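Local coordinates for polyketide biosynthesis 3-hydroxy-3-methylglutaryl-ACP synthase PksG (Bacillus subtilis, PDB 4YXT), which catalyses the aldol condensation of acetyl-AcpK with a beta-ketothioester polyketide intermediate carried on PksL, a step in the biosynthesis of the antibiotic bacillaene, at residues Gln112-Gln122 with Ser325-Tyr335; Tyr246-Gly254 with Gly295-Leu306. The protein carries 1 engineered substitution. All coordinates share one frame; numbering follows the deposited sequence.

Contact 1 of 2, residues Gln112-Gln122 with Ser325-Tyr335; sequences QACYSGTAGFQ and SYGSGCCSEFY
The backbones come nearest where Cys114 CA lies 4.0 Å from Gly327 CA, and past that point helix 116-122 runs over strand 331-335 at 56°, with 9.1 Å between the axes of these short segments. Gly327 presents no side chain to the loop holding Cys114, by similarity the acyl-thioester nucleophile, set near the N-terminal end of a buried helix as in the thiolase fold. Tyr115 has CG anti to its own N (chi1 177°), which lays the ring along the hairpin. Cys331 SG covers one face, 4.1 Å from the ring centroid of Tyr115, in a sulfur-aromatic contact, while Ser325 OG lies at the ring edge. Tyr115 OH donates to Glu333 OE2 (2.8 Å), and Arg106 of the second subunit forms a salt bridge with Glu333 OE1, so both subunits hold this carboxylate. Farther along, Thr118 OG1 and Tyr335 OH share a hydrogen bond of 3.1 Å. The Gln122 amide stands almost upright on the Tyr335 ring (planes 86° apart), its NE2 3.5 Å from Tyr335 CD2. A water accepts from Tyr326 N and lies within hydrogen-bonding reach of Cys114 O, connecting loop and strand. Leu302 of helix 301-312 packs against Thr118, Ser325 and Tyr335, whereas Tyr326, Ser332 and Phe334 turn away from helix 116-122 toward helix 213-234.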
loop_
_atom_site.group_PDB
_atom_site.type_symbol
_atom_site.label_atom_id
_atom_site.label_comp_id
_atom_site.label_asym_id
_atom_site.label_seq_id
_atom_site.Cartn_x
_atom_site.Cartn_y
_atom_site.Cartn_z
ATOM N N GLN A 112 2.865 -5.691 1.890
ATOM C CA GLN A 112 2.677 -6.671 2.963
ATOM C C GLN A 112 3.403 -7.943 2.584
ATOM O O GLN A 112 2.827 -8.999 2.500
ATOM C CB GLN A 112 1.188 -6.915 3.281
ATOM C CG GLN A 112 0.899 -7.889 4.423
ATOM C CD GLN A 112 2.021 -8.046 5.429
ATOM O OE1 GLN A 112 2.527 -9.142 5.653
ATOM N NE2 GLN A 112 2.399 -6.969 6.053
ATOM N N ALA A 113 4.698 -7.799 2.398
ATOM C CA ALA A 113 5.577 -8.872 1.935
ATOM C C ALA A 113 4.909 -9.559 0.782
ATOM O O ALA A 113 4.378 -8.868 -0.066
ATOM C CB ALA A 113 5.954 -9.834 3.079
ATOM N N CYS A 114 4.886 -10.883 0.754
ATOM C CA CYS A 114 4.516 -11.586 -0.447
ATOM C C CYS A 114 2.973 -11.558 -0.704
ATOM O O CYS A 114 2.517 -11.941 -1.783
ATOM C CB CYS A 114 4.986 -13.043 -0.326
ATOM S SG CYS A 114 6.672 -13.243 0.403
ATOM N N TYR A 115 2.208 -11.061 0.239
ATOM C CA TYR A 115 0.707 -10.947 0.123
ATOM C C TYR A 115 0.303 -9.678 -0.652
ATOM O O TYR A 115 -0.849 -9.507 -1.095
ATOM C CB TYR A 115 0.111 -10.931 1.576
ATOM C CG TYR A 115 -1.346 -10.747 1.640
ATOM C CD1 TYR A 115 -2.196 -11.756 1.241
ATOM C CD2 TYR A 115 -1.891 -9.546 2.037
ATOM C CE1 TYR A 115 -3.572 -11.569 1.251
ATOM C CE2 TYR A 115 -3.258 -9.357 2.071
ATOM C CZ TYR A 115 -4.085 -10.354 1.665
ATOM O OH TYR A 115 -5.466 -10.160 1.692
ATOM N N SER A 116 1.278 -8.812 -0.870
ATOM C CA SER A 116 1.024 -7.545 -1.499
ATOM C C SER A 116 0.220 -7.684 -2.802
ATOM O O SER A 116 -0.669 -6.924 -3.048
ATOM C CB SER A 116 2.341 -6.830 -1.759
ATOM O OG SER A 116 2.989 -7.503 -2.829
ATOM N N GLY A 117 0.553 -8.691 -3.600
ATOM C CA GLY A 117 0.007 -8.889 -4.869
ATOM C C GLY A 117 -1.495 -9.097 -4.736
ATOM O O GLY A 117 -2.264 -8.396 -5.368
ATOM N N THR A 118 -1.879 -10.041 -3.891
ATOM C CA THR A 118 -3.278 -10.322 -3.599
ATOM C C THR A 118 -4.086 -9.164 -3.007
ATOM O O THR A 118 -5.314 -8.990 -3.299
ATOM C CB THR A 118 -3.311 -11.531 -2.641
ATOM O OG1 THR A 118 -2.931 -12.693 -3.382
ATOM C CG2 THR A 118 -4.666 -11.732 -2.038
ATOM N N ALA A 119 -3.456 -8.440 -2.103
ATOM C CA ALA A 119 -4.028 -7.252 -1.489
ATOM C C ALA A 119 -4.373 -6.325 -2.656
ATOM O O ALA A 119 -5.511 -5.944 -2.833
ATOM C CB ALA A 119 -3.038 -6.592 -0.517
ATOM N N GLY A 120 -3.417 -6.060 -3.510
ATOM C CA GLY A 120 -3.655 -5.237 -4.711
ATOM C C GLY A 120 -4.876 -5.668 -5.530
ATOM O O GLY A 120 -5.791 -4.879 -5.820
ATOM N N PHE A 121 -4.870 -6.949 -5.894
ATOM C CA PHE A 121 -5.865 -7.520 -6.781
ATOM C C PHE A 121 -7.219 -7.543 -6.122
ATOM O O PHE A 121 -8.214 -7.257 -6.775
ATOM C CB PHE A 121 -5.399 -8.928 -7.196
ATOM C CG PHE A 121 -6.436 -9.755 -7.885
ATOM C CD1 PHE A 121 -6.805 -9.478 -9.184
ATOM C CD2 PHE A 121 -7.015 -10.824 -7.246
ATOM C CE1 PHE A 121 -7.764 -10.240 -9.824
ATOM C CE2 PHE A 121 -7.978 -11.609 -7.881
ATOM C CZ PHE A 121 -8.333 -11.322 -9.177
ATOM N N GLN A 122 -7.294 -7.878 -4.843
ATOM C CA GLN A 122 -8.584 -7.802 -4.148
ATOM C C GLN A 122 -9.158 -6.396 -4.116
ATOM O O GLN A 122 -10.400 -6.200 -4.257
ATOM C CB GLN A 122 -8.540 -8.362 -2.741
ATOM C CG GLN A 122 -8.405 -9.835 -2.708
ATOM C CD GLN A 122 -9.439 -10.599 -3.527
ATOM O OE1 GLN A 122 -10.533 -10.090 -3.850
ATOM N NE2 GLN A 122 -9.100 -11.854 -3.845
ATOM N N SER A 325 -2.626 -17.419 -1.080
ATOM C CA SER A 325 -1.586 -16.391 -0.927
ATOM C C SER A 325 -1.040 -16.303 0.493
ATOM O O SER A 325 -1.789 -16.395 1.496
ATOM C CB SER A 325 -2.223 -15.033 -1.318
ATOM O OG SER A 325 -1.466 -13.903 -0.941
ATOM N N TYR A 326 0.274 -16.079 0.593
ATOM C CA TYR A 326 0.918 -15.923 1.877
ATOM C C TYR A 326 1.936 -14.832 1.789
ATOM O O TYR A 326 2.724 -14.786 0.881
ATOM C CB TYR A 326 1.664 -17.187 2.303
ATOM C CG TYR A 326 2.378 -16.995 3.653
ATOM C CD1 TYR A 326 3.734 -16.756 3.732
ATOM C CD2 TYR A 326 1.650 -17.037 4.861
ATOM C CE1 TYR A 326 4.357 -16.560 4.965
ATOM C CE2 TYR A 326 2.269 -16.832 6.084
ATOM C CZ TYR A 326 3.623 -16.597 6.124
ATOM O OH TYR A 326 4.190 -16.352 7.340
ATOM N N GLY A 327 1.981 -14.011 2.796
ATOM C CA GLY A 327 3.125 -13.175 2.972
ATOM C C GLY A 327 3.555 -13.224 4.403
ATOM O O GLY A 327 2.728 -13.303 5.312
ATOM N N SER A 328 4.864 -13.132 4.597
ATOM C CA SER A 328 5.453 -13.018 5.888
ATOM C C SER A 328 4.949 -11.877 6.662
ATOM O O SER A 328 4.707 -10.827 6.098
ATOM C CB SER A 328 6.964 -12.792 5.735
ATOM O OG SER A 328 7.548 -13.984 5.333
ATOM N N GLY A 329 4.872 -12.033 7.979
ATOM C CA GLY A 329 4.665 -10.861 8.803
ATOM C C GLY A 329 3.524 -10.827 9.793
ATOM O O GLY A 329 3.745 -10.294 10.885
ATOM N N CYS A 330 2.313 -11.345 9.469
ATOM C CA CYS A 330 1.995 -12.091 8.265
ATOM C C CYS A 330 0.513 -11.877 7.909
ATOM O O CYS A 330 -0.259 -11.457 8.755
ATOM C CB CYS A 330 2.178 -13.579 8.478
ATOM S SG CYS A 330 0.724 -14.474 9.155
ATOM N N CYS A 331 0.161 -12.104 6.660
ATOM C CA CYS A 331 -1.258 -12.121 6.215
ATOM C C CYS A 331 -1.391 -13.151 5.100
ATOM O O CYS A 331 -0.383 -13.456 4.416
ATOM C CB CYS A 331 -1.790 -10.713 5.738
ATOM S SG CYS A 331 -3.619 -10.638 5.686
ATOM N N SER A 332 -2.610 -13.661 4.904
ATOM C CA SER A 332 -2.836 -14.688 3.925
ATOM C C SER A 332 -4.294 -14.720 3.453
ATOM O O SER A 332 -5.166 -14.123 4.066
ATOM C CB SER A 332 -2.410 -16.067 4.469
ATOM O OG SER A 332 -3.158 -16.507 5.587
ATOM N N GLU A 333 -4.541 -15.392 2.329
ATOM C CA GLU A 333 -5.865 -15.458 1.761
ATOM C C GLU A 333 -6.012 -16.641 0.784
ATOM O O GLU A 333 -5.121 -16.896 -0.014
ATOM C CB GLU A 333 -6.242 -14.174 1.026
ATOM C CG GLU A 333 -7.737 -14.104 0.552
ATOM C CD GLU A 333 -8.228 -12.658 0.212
ATOM O OE1 GLU A 333 -9.326 -12.486 -0.369
ATOM O OE2 GLU A 333 -7.539 -11.652 0.527
ATOM N N PHE A 334 -7.180 -17.297 0.836
ATOM C CA PHE A 334 -7.537 -18.302 -0.109
ATOM C C PHE A 334 -8.746 -17.817 -0.838
ATOM O O PHE A 334 -9.722 -17.453 -0.226
ATOM C CB PHE A 334 -7.835 -19.631 0.585
ATOM C CG PHE A 334 -8.160 -20.725 -0.360
ATOM C CD1 PHE A 334 -9.479 -20.975 -0.728
ATOM C CD2 PHE A 334 -7.154 -21.504 -0.904
ATOM C CE1 PHE A 334 -9.767 -21.976 -1.624
ATOM C CE2 PHE A 334 -7.440 -22.529 -1.800
ATOM C CZ PHE A 334 -8.736 -22.756 -2.179
ATOM N N TYR A 335 -8.710 -17.891 -2.151
ATOM C CA TYR A 335 -9.835 -17.503 -2.943
ATOM C C TYR A 335 -9.824 -18.275 -4.251
ATOM O O TYR A 335 -8.879 -18.987 -4.549
ATOM C CB TYR A 335 -9.747 -16.000 -3.250
ATOM C CG TYR A 335 -8.435 -15.490 -3.806
ATOM C CD1 TYR A 335 -7.293 -15.448 -3.042
ATOM C CD2 TYR A 335 -8.358 -15.009 -5.116
ATOM C CE1 TYR A 335 -6.110 -14.936 -3.544
ATOM C CE2 TYR A 335 -7.186 -14.508 -5.629
ATOM C CZ TYR A 335 -6.070 -14.468 -4.842
ATOM O OH TYR A 335 -4.930 -13.933 -5.365
HETATM O O HOH W 1 1.272 -14.703 -1.613
#

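Contact 2 of 2, residues Tyr246-Gly254 with Gly295-Leu306; sequences YLAYHTPFG and GNIMGAALFLAL
His250 and Leu302 both carry CG anti to their backbone N (chi1 174° and 171°), turning the imidazole toward the loop before the helix and one leucine methyl onto the strand. The pair joins a sheet strand to a buried helix of the thiolase fold: strand 246-249 and helix 301-306 run roughly antiparallel, at 153°, with 7.0 Å between the axes of the short segments. At this short spacing the strand and helix meet through small side chains, Ala248 and Ala305. Leu302 CD1 lies 3.9 Å from Ala248 CB and reaches on to the backbone of Tyr249, and Ala305 CB comes to 3.5 Å from Tyr249 O. That same Tyr249 O also accepts a hydrogen bond from Thr251 OG1 (2.7 Å), which ties the chain back on itself just after the strand. His250, by similarity a proton donor/acceptor, is the first residue after the strand. Its ring is placed without a direct hydrogen bond to the helix segment. Met298 O and Leu302 N lie near the ring plane at the edge, with His250 CE1 3.4 Å from Met298 O, while Ala301 CB approaches obliquely. A water 2.8 Å from His250 ND1 accepts from Leu302 N and also reaches Met298 O, connecting the imidazole to the first turn of the helix. On the backbone side, Tyr220 OH is hydrogen-bonded to His250 O. Farther out, Pro252 borders the loop that begins at Gly295, the first residue beyond helix 291-294, with positive phi; Pro252 O lies 3.3 Å from Asn296 CB. A second water, donating to Thr251 O and accepting from Ile297 N, bridges the two loops. Asn296 shapes its own loop through an Asx turn, in which Met298 N donates to Asn296 OD1 at 2.9 Å from above the carbonyl plane.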
loop_
_atom_site.group_PDB
_atom_site.type_symbol
_atom_site.label_atom_id
_atom_site.label_comp_id
_atom_site.label_asym_id
_atom_site.label_seq_id
_atom_site.Cartn_x
_atom_site.Cartn_y
_atom_site.Cartn_z
ATOM N N TYR A 246 -7.689 -26.977 -10.413
ATOM C CA TYR A 246 -6.238 -26.703 -10.204
ATOM C C TYR A 246 -6.078 -25.905 -8.941
ATOM O O TYR A 246 -7.061 -25.321 -8.437
ATOM C CB TYR A 246 -5.681 -25.909 -11.353
ATOM C CG TYR A 246 -5.742 -26.625 -12.695
ATOM C CD1 TYR A 246 -4.758 -27.552 -13.046
ATOM C CD2 TYR A 246 -6.803 -26.400 -13.592
ATOM C CE1 TYR A 246 -4.782 -28.211 -14.250
ATOM C CE2 TYR A 246 -6.835 -27.053 -14.809
ATOM C CZ TYR A 246 -5.822 -27.969 -15.121
ATOM O OH TYR A 246 -5.797 -28.624 -16.290
ATOM N N LEU A 247 -4.832 -25.824 -8.449
ATOM C CA LEU A 247 -4.553 -25.106 -7.252
ATOM C C LEU A 247 -3.322 -24.339 -7.534
ATOM O O LEU A 247 -2.381 -24.845 -8.176
ATOM C CB LEU A 247 -4.355 -26.053 -6.034
ATOM C CG LEU A 247 -5.632 -26.706 -5.486
ATOM C CD1 LEU A 247 -5.277 -27.869 -4.555
ATOM C CD2 LEU A 247 -6.433 -25.699 -4.684
ATOM N N ALA A 248 -3.309 -23.090 -7.077
ATOM C CA ALA A 248 -2.117 -22.311 -7.248
ATOM C C ALA A 248 -1.736 -21.823 -5.916
ATOM O O ALA A 248 -2.596 -21.461 -5.111
ATOM C CB ALA A 248 -2.376 -21.142 -8.191
ATOM N N TYR A 249 -0.446 -21.789 -5.633
ATOM C CA TYR A 249 -0.052 -21.350 -4.323
ATOM C C TYR A 249 1.084 -20.309 -4.449
ATOM O O TYR A 249 1.819 -20.292 -5.470
ATOM C CB TYR A 249 0.528 -22.486 -3.508
ATOM C CG TYR A 249 -0.284 -23.673 -3.285
ATOM C CD1 TYR A 249 -0.855 -23.935 -2.020
ATOM C CD2 TYR A 249 -0.459 -24.598 -4.295
ATOM C CE1 TYR A 249 -1.565 -25.090 -1.779
ATOM C CE2 TYR A 249 -1.193 -25.762 -4.082
ATOM C CZ TYR A 249 -1.731 -26.014 -2.822
ATOM O OH TYR A 249 -2.430 -27.186 -2.643
ATOM N N HIS A 250 1.254 -19.519 -3.378
ATOM C CA HIS A 250 2.450 -18.732 -3.222
ATOM C C HIS A 250 3.633 -19.700 -3.224
ATOM O O HIS A 250 3.693 -20.611 -2.370
ATOM C CB HIS A 250 2.480 -17.976 -1.918
ATOM C CG HIS A 250 3.782 -17.292 -1.702
ATOM N ND1 HIS A 250 4.262 -16.373 -2.585
ATOM C CD2 HIS A 250 4.707 -17.392 -0.718
ATOM C CE1 HIS A 250 5.462 -15.977 -2.202
ATOM N NE2 HIS A 250 5.747 -16.570 -1.060
ATOM N N THR A 251 4.535 -19.500 -4.190
ATOM C CA THR A 251 5.615 -20.441 -4.498
ATOM C C THR A 251 6.996 -19.797 -4.237
ATOM O O THR A 251 7.599 -19.191 -5.138
ATOM C CB THR A 251 5.510 -20.926 -5.964
ATOM O OG1 THR A 251 4.167 -21.355 -6.239
ATOM C CG2 THR A 251 6.438 -22.092 -6.237
ATOM N N PRO A 252 7.507 -19.918 -3.002
ATOM C CA PRO A 252 8.868 -19.447 -2.770
ATOM C C PRO A 252 9.896 -20.440 -3.302
ATOM O O PRO A 252 10.996 -20.047 -3.687
ATOM C CB PRO A 252 8.955 -19.319 -1.255
ATOM C CG PRO A 252 7.925 -20.231 -0.702
ATOM C CD PRO A 252 6.870 -20.413 -1.769
ATOM N N PHE A 253 9.541 -21.719 -3.296
ATOM C CA PHE A 253 10.230 -22.739 -4.109
ATOM C C PHE A 253 9.279 -23.902 -4.280
ATOM O O PHE A 253 8.378 -24.068 -3.509
ATOM C CB PHE A 253 11.586 -23.163 -3.537
ATOM C CG PHE A 253 11.568 -23.527 -2.089
ATOM C CD1 PHE A 253 11.560 -22.535 -1.106
ATOM C CD2 PHE A 253 11.576 -24.849 -1.692
ATOM C CE1 PHE A 253 11.557 -22.859 0.237
ATOM C CE2 PHE A 253 11.558 -25.179 -0.335
ATOM C CZ PHE A 253 11.572 -24.188 0.624
ATOM N N GLY A 254 9.460 -24.659 -5.340
ATOM C CA GLY A 254 8.574 -25.769 -5.645
ATOM C C GLY A 254 8.390 -26.775 -4.541
ATOM O O GLY A 254 7.293 -27.330 -4.358
ATOM N N GLY A 295 12.268 -18.148 -9.972
ATOM C CA GLY A 295 12.613 -18.037 -8.566
ATOM C C GLY A 295 11.441 -17.525 -7.749
ATOM O O GLY A 295 10.346 -17.443 -8.241
ATOM N N ASN A 296 11.688 -17.283 -6.476
ATOM C CA ASN A 296 10.753 -16.646 -5.597
ATOM C C ASN A 296 10.705 -15.164 -5.957
ATOM O O ASN A 296 11.679 -14.415 -5.780
ATOM C CB ASN A 296 11.177 -16.788 -4.119
ATOM C CG ASN A 296 10.280 -15.994 -3.173
ATOM O OD1 ASN A 296 9.103 -15.711 -3.454
ATOM N ND2 ASN A 296 10.853 -15.607 -2.048
ATOM N N ILE A 297 9.551 -14.747 -6.430
ATOM C CA ILE A 297 9.337 -13.378 -6.883
ATOM C C ILE A 297 8.491 -12.625 -5.873
ATOM O O ILE A 297 7.932 -11.581 -6.182
ATOM C CB ILE A 297 8.657 -13.442 -8.286
ATOM C CG1 ILE A 297 9.656 -13.981 -9.273
ATOM C CG2 ILE A 297 8.228 -12.107 -8.805
ATOM C CD1 ILE A 297 11.007 -13.407 -9.082
ATOM N N MET A 298 8.367 -13.189 -4.675
ATOM C CA MET A 298 7.742 -12.525 -3.513
ATOM C C MET A 298 6.262 -12.153 -3.703
ATOM O O MET A 298 5.419 -13.051 -3.857
ATOM C CB MET A 298 8.623 -11.381 -3.090
ATOM C CG MET A 298 9.949 -11.893 -2.541
ATOM S SD MET A 298 11.165 -10.611 -2.343
ATOM C CE MET A 298 12.011 -10.889 -3.901
ATOM N N GLY A 299 5.958 -10.862 -3.711
ATOM C CA GLY A 299 4.639 -10.384 -3.983
ATOM C C GLY A 299 4.017 -10.904 -5.258
ATOM O O GLY A 299 2.797 -10.965 -5.380
ATOM N N ALA A 300 4.816 -11.253 -6.242
ATOM C CA ALA A 300 4.233 -11.669 -7.527
ATOM C C ALA A 300 4.228 -13.185 -7.694
ATOM O O ALA A 300 3.793 -13.713 -8.764
ATOM C CB ALA A 300 4.987 -11.018 -8.659
ATOM N N ALA A 301 4.670 -13.909 -6.671
ATOM C CA ALA A 301 4.832 -15.373 -6.791
ATOM C C ALA A 301 3.514 -16.077 -7.094
ATOM O O ALA A 301 3.431 -16.841 -8.059
ATOM C CB ALA A 301 5.486 -16.012 -5.526
ATOM N N LEU A 302 2.505 -15.898 -6.261
ATOM C CA LEU A 302 1.224 -16.546 -6.566
ATOM C C LEU A 302 0.698 -16.184 -7.971
ATOM O O LEU A 302 0.159 -17.022 -8.651
ATOM C CB LEU A 302 0.172 -16.198 -5.527
ATOM C CG LEU A 302 -1.228 -16.669 -5.899
ATOM C CD1 LEU A 302 -1.327 -18.193 -5.809
ATOM C CD2 LEU A 302 -2.172 -15.995 -4.950
ATOM N N PHE A 303 0.786 -14.926 -8.384
ATOM C CA PHE A 303 0.353 -14.605 -9.727
ATOM C C PHE A 303 1.101 -15.395 -10.801
ATOM O O PHE A 303 0.469 -15.802 -11.759
ATOM C CB PHE A 303 0.462 -13.106 -10.014
ATOM C CG PHE A 303 -0.488 -12.244 -9.212
ATOM C CD1 PHE A 303 -1.744 -12.724 -8.789
ATOM C CD2 PHE A 303 -0.154 -10.925 -8.937
ATOM C CE1 PHE A 303 -2.598 -11.902 -8.060
ATOM C CE2 PHE A 303 -1.016 -10.096 -8.204
ATOM C CZ PHE A 303 -2.239 -10.594 -7.785
ATOM N N LEU A 304 2.423 -15.591 -10.622
ATOM C CA LEU A 304 3.252 -16.339 -11.519
ATOM C C LEU A 304 2.849 -17.794 -11.611
ATOM O O LEU A 304 2.938 -18.385 -12.703
ATOM C CB LEU A 304 4.742 -16.227 -11.083
ATOM C CG LEU A 304 5.827 -16.780 -12.002
ATOM C CD1 LEU A 304 5.869 -16.006 -13.291
ATOM C CD2 LEU A 304 7.207 -16.781 -11.336
ATOM N N ALA A 305 2.436 -18.379 -10.472
ATOM C CA ALA A 305 1.949 -19.756 -10.420
ATOM C C ALA A 305 0.577 -19.817 -11.063
ATOM O O ALA A 305 0.163 -20.816 -11.703
ATOM C CB ALA A 305 1.864 -20.251 -8.953
ATOM N N LEU A 306 -0.167 -18.755 -10.911
ATOM C CA LEU A 306 -1.505 -18.739 -11.544
ATOM C C LEU A 306 -1.409 -18.691 -13.089
ATOM O O LEU A 306 -2.035 -19.457 -13.805
ATOM C CB LEU A 306 -2.253 -17.522 -11.077
ATOM C CG LEU A 306 -3.715 -17.410 -11.544
ATOM C CD1 LEU A 306 -4.392 -18.567 -10.929
ATOM C CD2 LEU A 306 -4.314 -16.099 -11.072
HETATM O O HOH W 2 2.940 -14.249 -3.737
HETATM O O HOH W 3 8.098 -17.510 -7.311
#

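How the contacts relate
The centres of contacts 1 and 2 are about 11 Å apart, and contact 2 is nested along the chain inside the loop closed by contact 1. Both reach the same sheet: strand 319-327 of contact 1 neighbours strand 246-249 of contact 2 and is the next strand after helix 301-312. The two buried helices also meet, with Phe303 CZ 3.3 Å from Gly117 O. At the loop ends the contacts converge on the active site, where the side chains of Cys114 and His250 are about 4 Å apart. Ala82, an engineered residue at the third catalytic position assigned by similarity, lies near both, its side chain about 6 Å from that of Ala113 and about 5 Å from that of Met298.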